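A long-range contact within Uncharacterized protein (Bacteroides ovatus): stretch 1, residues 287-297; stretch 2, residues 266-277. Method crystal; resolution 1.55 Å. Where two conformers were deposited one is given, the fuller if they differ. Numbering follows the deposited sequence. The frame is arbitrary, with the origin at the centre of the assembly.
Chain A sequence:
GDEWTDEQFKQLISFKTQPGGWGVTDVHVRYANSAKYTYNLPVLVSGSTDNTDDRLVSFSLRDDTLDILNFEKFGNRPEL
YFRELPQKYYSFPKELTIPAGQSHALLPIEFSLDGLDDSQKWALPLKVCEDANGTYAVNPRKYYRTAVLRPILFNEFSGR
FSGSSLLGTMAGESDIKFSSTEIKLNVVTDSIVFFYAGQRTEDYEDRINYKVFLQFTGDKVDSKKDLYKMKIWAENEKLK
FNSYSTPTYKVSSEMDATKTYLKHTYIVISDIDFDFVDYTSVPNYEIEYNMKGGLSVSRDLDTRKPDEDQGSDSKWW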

# COMPACT_ATOMS: atom_id res chain seq x y z
N ILE A 287 11.26 -22.13 16.59
CA ILE A 287 10.44 -23.15 15.94
C ILE A 287 10.91 -23.31 14.49
O ILE A 287 10.95 -22.32 13.74
CB ILE A 287 8.93 -22.83 16.02
CG1 ILE A 287 8.48 -22.46 17.46
CG2 ILE A 287 8.10 -23.98 15.43
CD1 ILE A 287 8.57 -23.55 18.46
N GLU A 288 11.24 -24.55 14.09
CA GLU A 288 11.67 -24.81 12.72
C GLU A 288 10.47 -25.16 11.87
O GLU A 288 9.91 -26.26 11.99
CB GLU A 288 12.71 -25.93 12.70
CG GLU A 288 13.95 -25.58 13.50
CD GLU A 288 15.07 -26.60 13.48
OE1 GLU A 288 14.93 -27.65 12.81
OE2 GLU A 288 16.09 -26.36 14.17
N TYR A 289 10.09 -24.23 11.02
CA TYR A 289 8.95 -24.39 10.16
C TYR A 289 9.31 -24.60 8.69
O TYR A 289 10.47 -24.47 8.29
CB TYR A 289 8.10 -23.11 10.23
CG TYR A 289 7.31 -22.92 11.51
CD1 TYR A 289 6.35 -23.85 11.90
CD2 TYR A 289 7.37 -21.72 12.21
CE1 TYR A 289 5.52 -23.63 13.01
CE2 TYR A 289 6.56 -21.49 13.33
CZ TYR A 289 5.60 -22.43 13.70
OH TYR A 289 4.85 -22.25 14.84
N ASN A 290 8.28 -24.82 7.89
CA ASN A 290 8.36 -24.94 6.44
C ASN A 290 7.09 -24.38 5.84
O ASN A 290 6.01 -24.56 6.41
CB ASN A 290 8.52 -26.42 6.03
CG ASN A 290 8.45 -26.62 4.52
OD1 ASN A 290 7.37 -26.77 3.93
ND2 ASN A 290 9.60 -26.69 3.87
N MSE A 291 7.20 -23.71 4.70
CA MSE A 291 6.02 -23.27 3.95
C MSE A 291 6.11 -23.91 2.58
O MSE A 291 7.15 -23.79 1.94
CB MSE A 291 5.92 -21.74 3.85
CG MSE A 291 5.80 -21.13 5.25
SE MSE A 291 5.26 -19.30 5.20
CE MSE A 291 3.43 -19.52 4.86
N LYS A 292 5.05 -24.60 2.16
CA LYS A 292 5.06 -25.29 0.87
C LYS A 292 3.75 -25.13 0.15
O LYS A 292 2.68 -25.30 0.73
CB LYS A 292 5.34 -26.80 1.08
CG LYS A 292 5.39 -27.64 -0.21
CD LYS A 292 5.85 -29.08 0.08
CE LYS A 292 5.96 -29.90 -1.20
NZ LYS A 292 7.04 -29.39 -2.13
N GLY A 293 3.83 -24.91 -1.13
CA GLY A 293 2.59 -24.79 -1.91
C GLY A 293 2.67 -23.68 -2.92
O GLY A 293 3.69 -23.51 -3.60
N GLY A 294 1.59 -22.93 -3.02
CA GLY A 294 1.51 -21.85 -3.98
C GLY A 294 0.61 -20.73 -3.54
O GLY A 294 0.05 -20.74 -2.43
N LEU A 295 0.57 -19.71 -4.39
CA LEU A 295 -0.22 -18.48 -4.18
C LEU A 295 -0.95 -18.12 -5.45
O LEU A 295 -0.49 -18.46 -6.53
CB LEU A 295 0.72 -17.33 -3.83
CG LEU A 295 1.55 -17.51 -2.54
CD1 LEU A 295 2.62 -16.41 -2.41
CD2 LEU A 295 0.65 -17.48 -1.29
N SER A 296 -2.06 -17.41 -5.33
CA SER A 296 -2.74 -17.00 -6.54
C SER A 296 -3.48 -15.70 -6.32
O SER A 296 -3.86 -15.36 -5.19
CB SER A 296 -3.71 -18.07 -7.03
OG SER A 296 -4.74 -18.34 -6.09
N VAL A 297 -3.66 -14.96 -7.42
CA VAL A 297 -4.49 -13.77 -7.40
C VAL A 297 -5.45 -13.86 -8.59
O VAL A 297 -5.09 -14.33 -9.68
CB VAL A 297 -3.69 -12.43 -7.37
CG1 VAL A 297 -2.99 -12.14 -8.69
CG2 VAL A 297 -4.59 -11.25 -6.97
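Stretch 2 266-277: YIVISDIDFDFV

Stretch 2 is one strand, 266-277, extended except at Asp271, and runs antiparallel to stretch 1. Its axis passes 4.5 Å from that of strand 287-292, with the N-to-C directions at 156°, and 4.6 Å from that of strand 294-297, at 178°; stretch 1 turns a corner at Gly293 between them. CA separations fix the register: Glu288 faces Val277 (CA to CA 4.6 Å), Asn290 faces Asp275 (4.1 Å) and Lys292 faces Asp273 (4.2 Å). Beyond Gly293, paired with Ile272, the register slips by one, so that Leu295 meets Ile269. This is a beta bulge, and Asp271 takes phi/psi of 65/35 there.

At alternate positions the backbone N and O bond in reciprocal pairs across the two strands. Tyr289 N donates to Phe276 O (2.8 Å) and Phe276 N to Tyr289 O (3.0 Å). The same exchange joins Met291 with Phe274, Gly293 with Ile272, Leu295 with Ile269 and Val297 with Ile267, with N to O distances of 2.8-3.1 Å and N-H...O angles of 150-167°. Ile272 O, already bonded to Gly293 N, also accepts from a water at 2.8 Å; that water in turn accepts a weak bond from Lys292 NZ at 3.3 Å.

On the face carrying Asn290 and Lys292, these two side chains donate to the carboxylates of Asp273 and Asp275. Asn290 ND2 donates to Asp273 OD1 (3.0 Å, 178°) and to Asp275 OD1 (2.9 Å, 159°), bridging two carboxylates. Asp273 OD2 takes the salt bridge from Lys292 NZ at 2.7 Å, leaving both its oxygens engaged. Asp275 OD2 is bonded elsewhere in the structure.

The contacts on the other face, which carries Tyr289, Met291 and Leu295, are apolar. Met291, a selenomethionine, lays CB over the Phe274 ring face, 4.1 Å from its centroid, while its CG lies 3.6 Å from Phe276 CE1. Farther along, Leu295 CD1 reaches Ile272 CD1 at 3.9 Å.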

# COMPACT_ATOMS: atom_id res chain seq x y z
N TYR A 266 -5.34 -13.47 -13.98
CA TYR A 266 -4.92 -14.49 -13.02
C TYR A 266 -3.42 -14.62 -12.97
O TYR A 266 -2.77 -14.65 -14.02
CB TYR A 266 -5.53 -15.87 -13.40
CG TYR A 266 -7.00 -15.82 -13.74
CD1 TYR A 266 -7.97 -15.71 -12.74
CD2 TYR A 266 -7.43 -15.89 -15.07
CE1 TYR A 266 -9.33 -15.66 -13.06
CE2 TYR A 266 -8.78 -15.86 -15.39
CZ TYR A 266 -9.73 -15.76 -14.39
OH TYR A 266 -11.06 -15.72 -14.72
N ILE A 267 -2.86 -14.67 -11.75
CA ILE A 267 -1.45 -14.96 -11.55
C ILE A 267 -1.42 -16.12 -10.61
O ILE A 267 -2.01 -16.05 -9.53
CB ILE A 267 -0.59 -13.77 -11.05
CG1 ILE A 267 -0.71 -12.60 -12.03
CG2 ILE A 267 0.90 -14.20 -10.92
CD1 ILE A 267 -0.09 -11.30 -11.50
N VAL A 268 -0.76 -17.21 -11.01
CA VAL A 268 -0.68 -18.37 -10.14
C VAL A 268 0.79 -18.69 -9.94
O VAL A 268 1.51 -18.86 -10.91
CB VAL A 268 -1.48 -19.60 -10.66
CG1 VAL A 268 -1.37 -20.77 -9.68
CG2 VAL A 268 -2.95 -19.24 -10.91
N ILE A 269 1.23 -18.70 -8.68
CA ILE A 269 2.61 -19.01 -8.28
C ILE A 269 2.62 -20.43 -7.73
O ILE A 269 1.82 -20.74 -6.85
CB ILE A 269 3.15 -18.00 -7.23
CG1 ILE A 269 3.04 -16.51 -7.73
CG2 ILE A 269 4.56 -18.35 -6.78
CD1 ILE A 269 3.17 -15.48 -6.61
N SER A 270 3.55 -21.26 -8.19
CA SER A 270 3.65 -22.63 -7.72
C SER A 270 5.07 -22.97 -7.32
O SER A 270 5.98 -22.15 -7.48
CB SER A 270 3.18 -23.61 -8.80
OG SER A 270 1.84 -23.36 -9.21
N ASP A 271 5.26 -24.16 -6.74
CA ASP A 271 6.59 -24.68 -6.42
C ASP A 271 7.33 -23.85 -5.36
O ASP A 271 8.55 -23.74 -5.39
CB ASP A 271 7.46 -24.84 -7.69
CG ASP A 271 6.84 -25.73 -8.74
OD1 ASP A 271 6.26 -26.77 -8.36
OD2 ASP A 271 6.84 -25.34 -9.90
N ILE A 272 6.58 -23.32 -4.40
CA ILE A 272 7.19 -22.68 -3.22
C ILE A 272 7.43 -23.81 -2.21
O ILE A 272 6.52 -24.58 -1.94
CB ILE A 272 6.30 -21.58 -2.62
CG1 ILE A 272 6.05 -20.48 -3.68
CG2 ILE A 272 6.96 -20.99 -1.35
CD1 ILE A 272 4.91 -19.44 -3.22
N ASP A 273 8.63 -23.88 -1.67
CA ASP A 273 8.96 -24.90 -0.67
C ASP A 273 10.20 -24.45 0.07
O ASP A 273 11.30 -24.52 -0.47
CB ASP A 273 9.16 -26.29 -1.31
CG ASP A 273 9.33 -27.44 -0.32
OD1 ASP A 273 9.59 -27.17 0.88
OD2 ASP A 273 9.18 -28.60 -0.74
N PHE A 274 10.01 -23.91 1.29
CA PHE A 274 11.18 -23.47 2.04
C PHE A 274 11.04 -23.66 3.51
O PHE A 274 9.96 -23.45 4.09
CB PHE A 274 11.52 -21.98 1.75
CG PHE A 274 10.45 -20.99 2.16
CD1 PHE A 274 10.41 -20.46 3.46
CD2 PHE A 274 9.47 -20.60 1.26
CE1 PHE A 274 9.42 -19.53 3.84
CE2 PHE A 274 8.50 -19.64 1.64
CZ PHE A 274 8.48 -19.13 2.93
N ASP A 275 12.17 -23.97 4.15
CA ASP A 275 12.26 -23.99 5.59
C ASP A 275 12.62 -22.60 6.09
O ASP A 275 13.34 -21.86 5.42
CB ASP A 275 13.34 -24.99 6.08
CG ASP A 275 13.03 -26.45 5.90
OD1 ASP A 275 11.82 -26.79 5.73
OD2 ASP A 275 13.96 -27.26 6.03
N PHE A 276 12.18 -22.27 7.31
CA PHE A 276 12.57 -21.04 7.99
C PHE A 276 12.35 -21.25 9.45
O PHE A 276 11.63 -22.17 9.85
CB PHE A 276 11.81 -19.81 7.48
CG PHE A 276 10.40 -19.73 8.02
CD1 PHE A 276 9.37 -20.47 7.43
CD2 PHE A 276 10.11 -18.93 9.13
CE1 PHE A 276 8.09 -20.44 7.98
CE2 PHE A 276 8.83 -18.93 9.69
CZ PHE A 276 7.83 -19.67 9.10
N VAL A 277 12.95 -20.38 10.26
CA VAL A 277 12.83 -20.47 11.70
C VAL A 277 12.07 -19.26 12.25
O VAL A 277 12.36 -18.12 11.85
CB VAL A 277 14.26 -20.57 12.31
CG1 VAL A 277 14.23 -20.51 13.83
CG2 VAL A 277 14.98 -21.83 11.83
O HOH W 1 5.79 -26.68 -3.56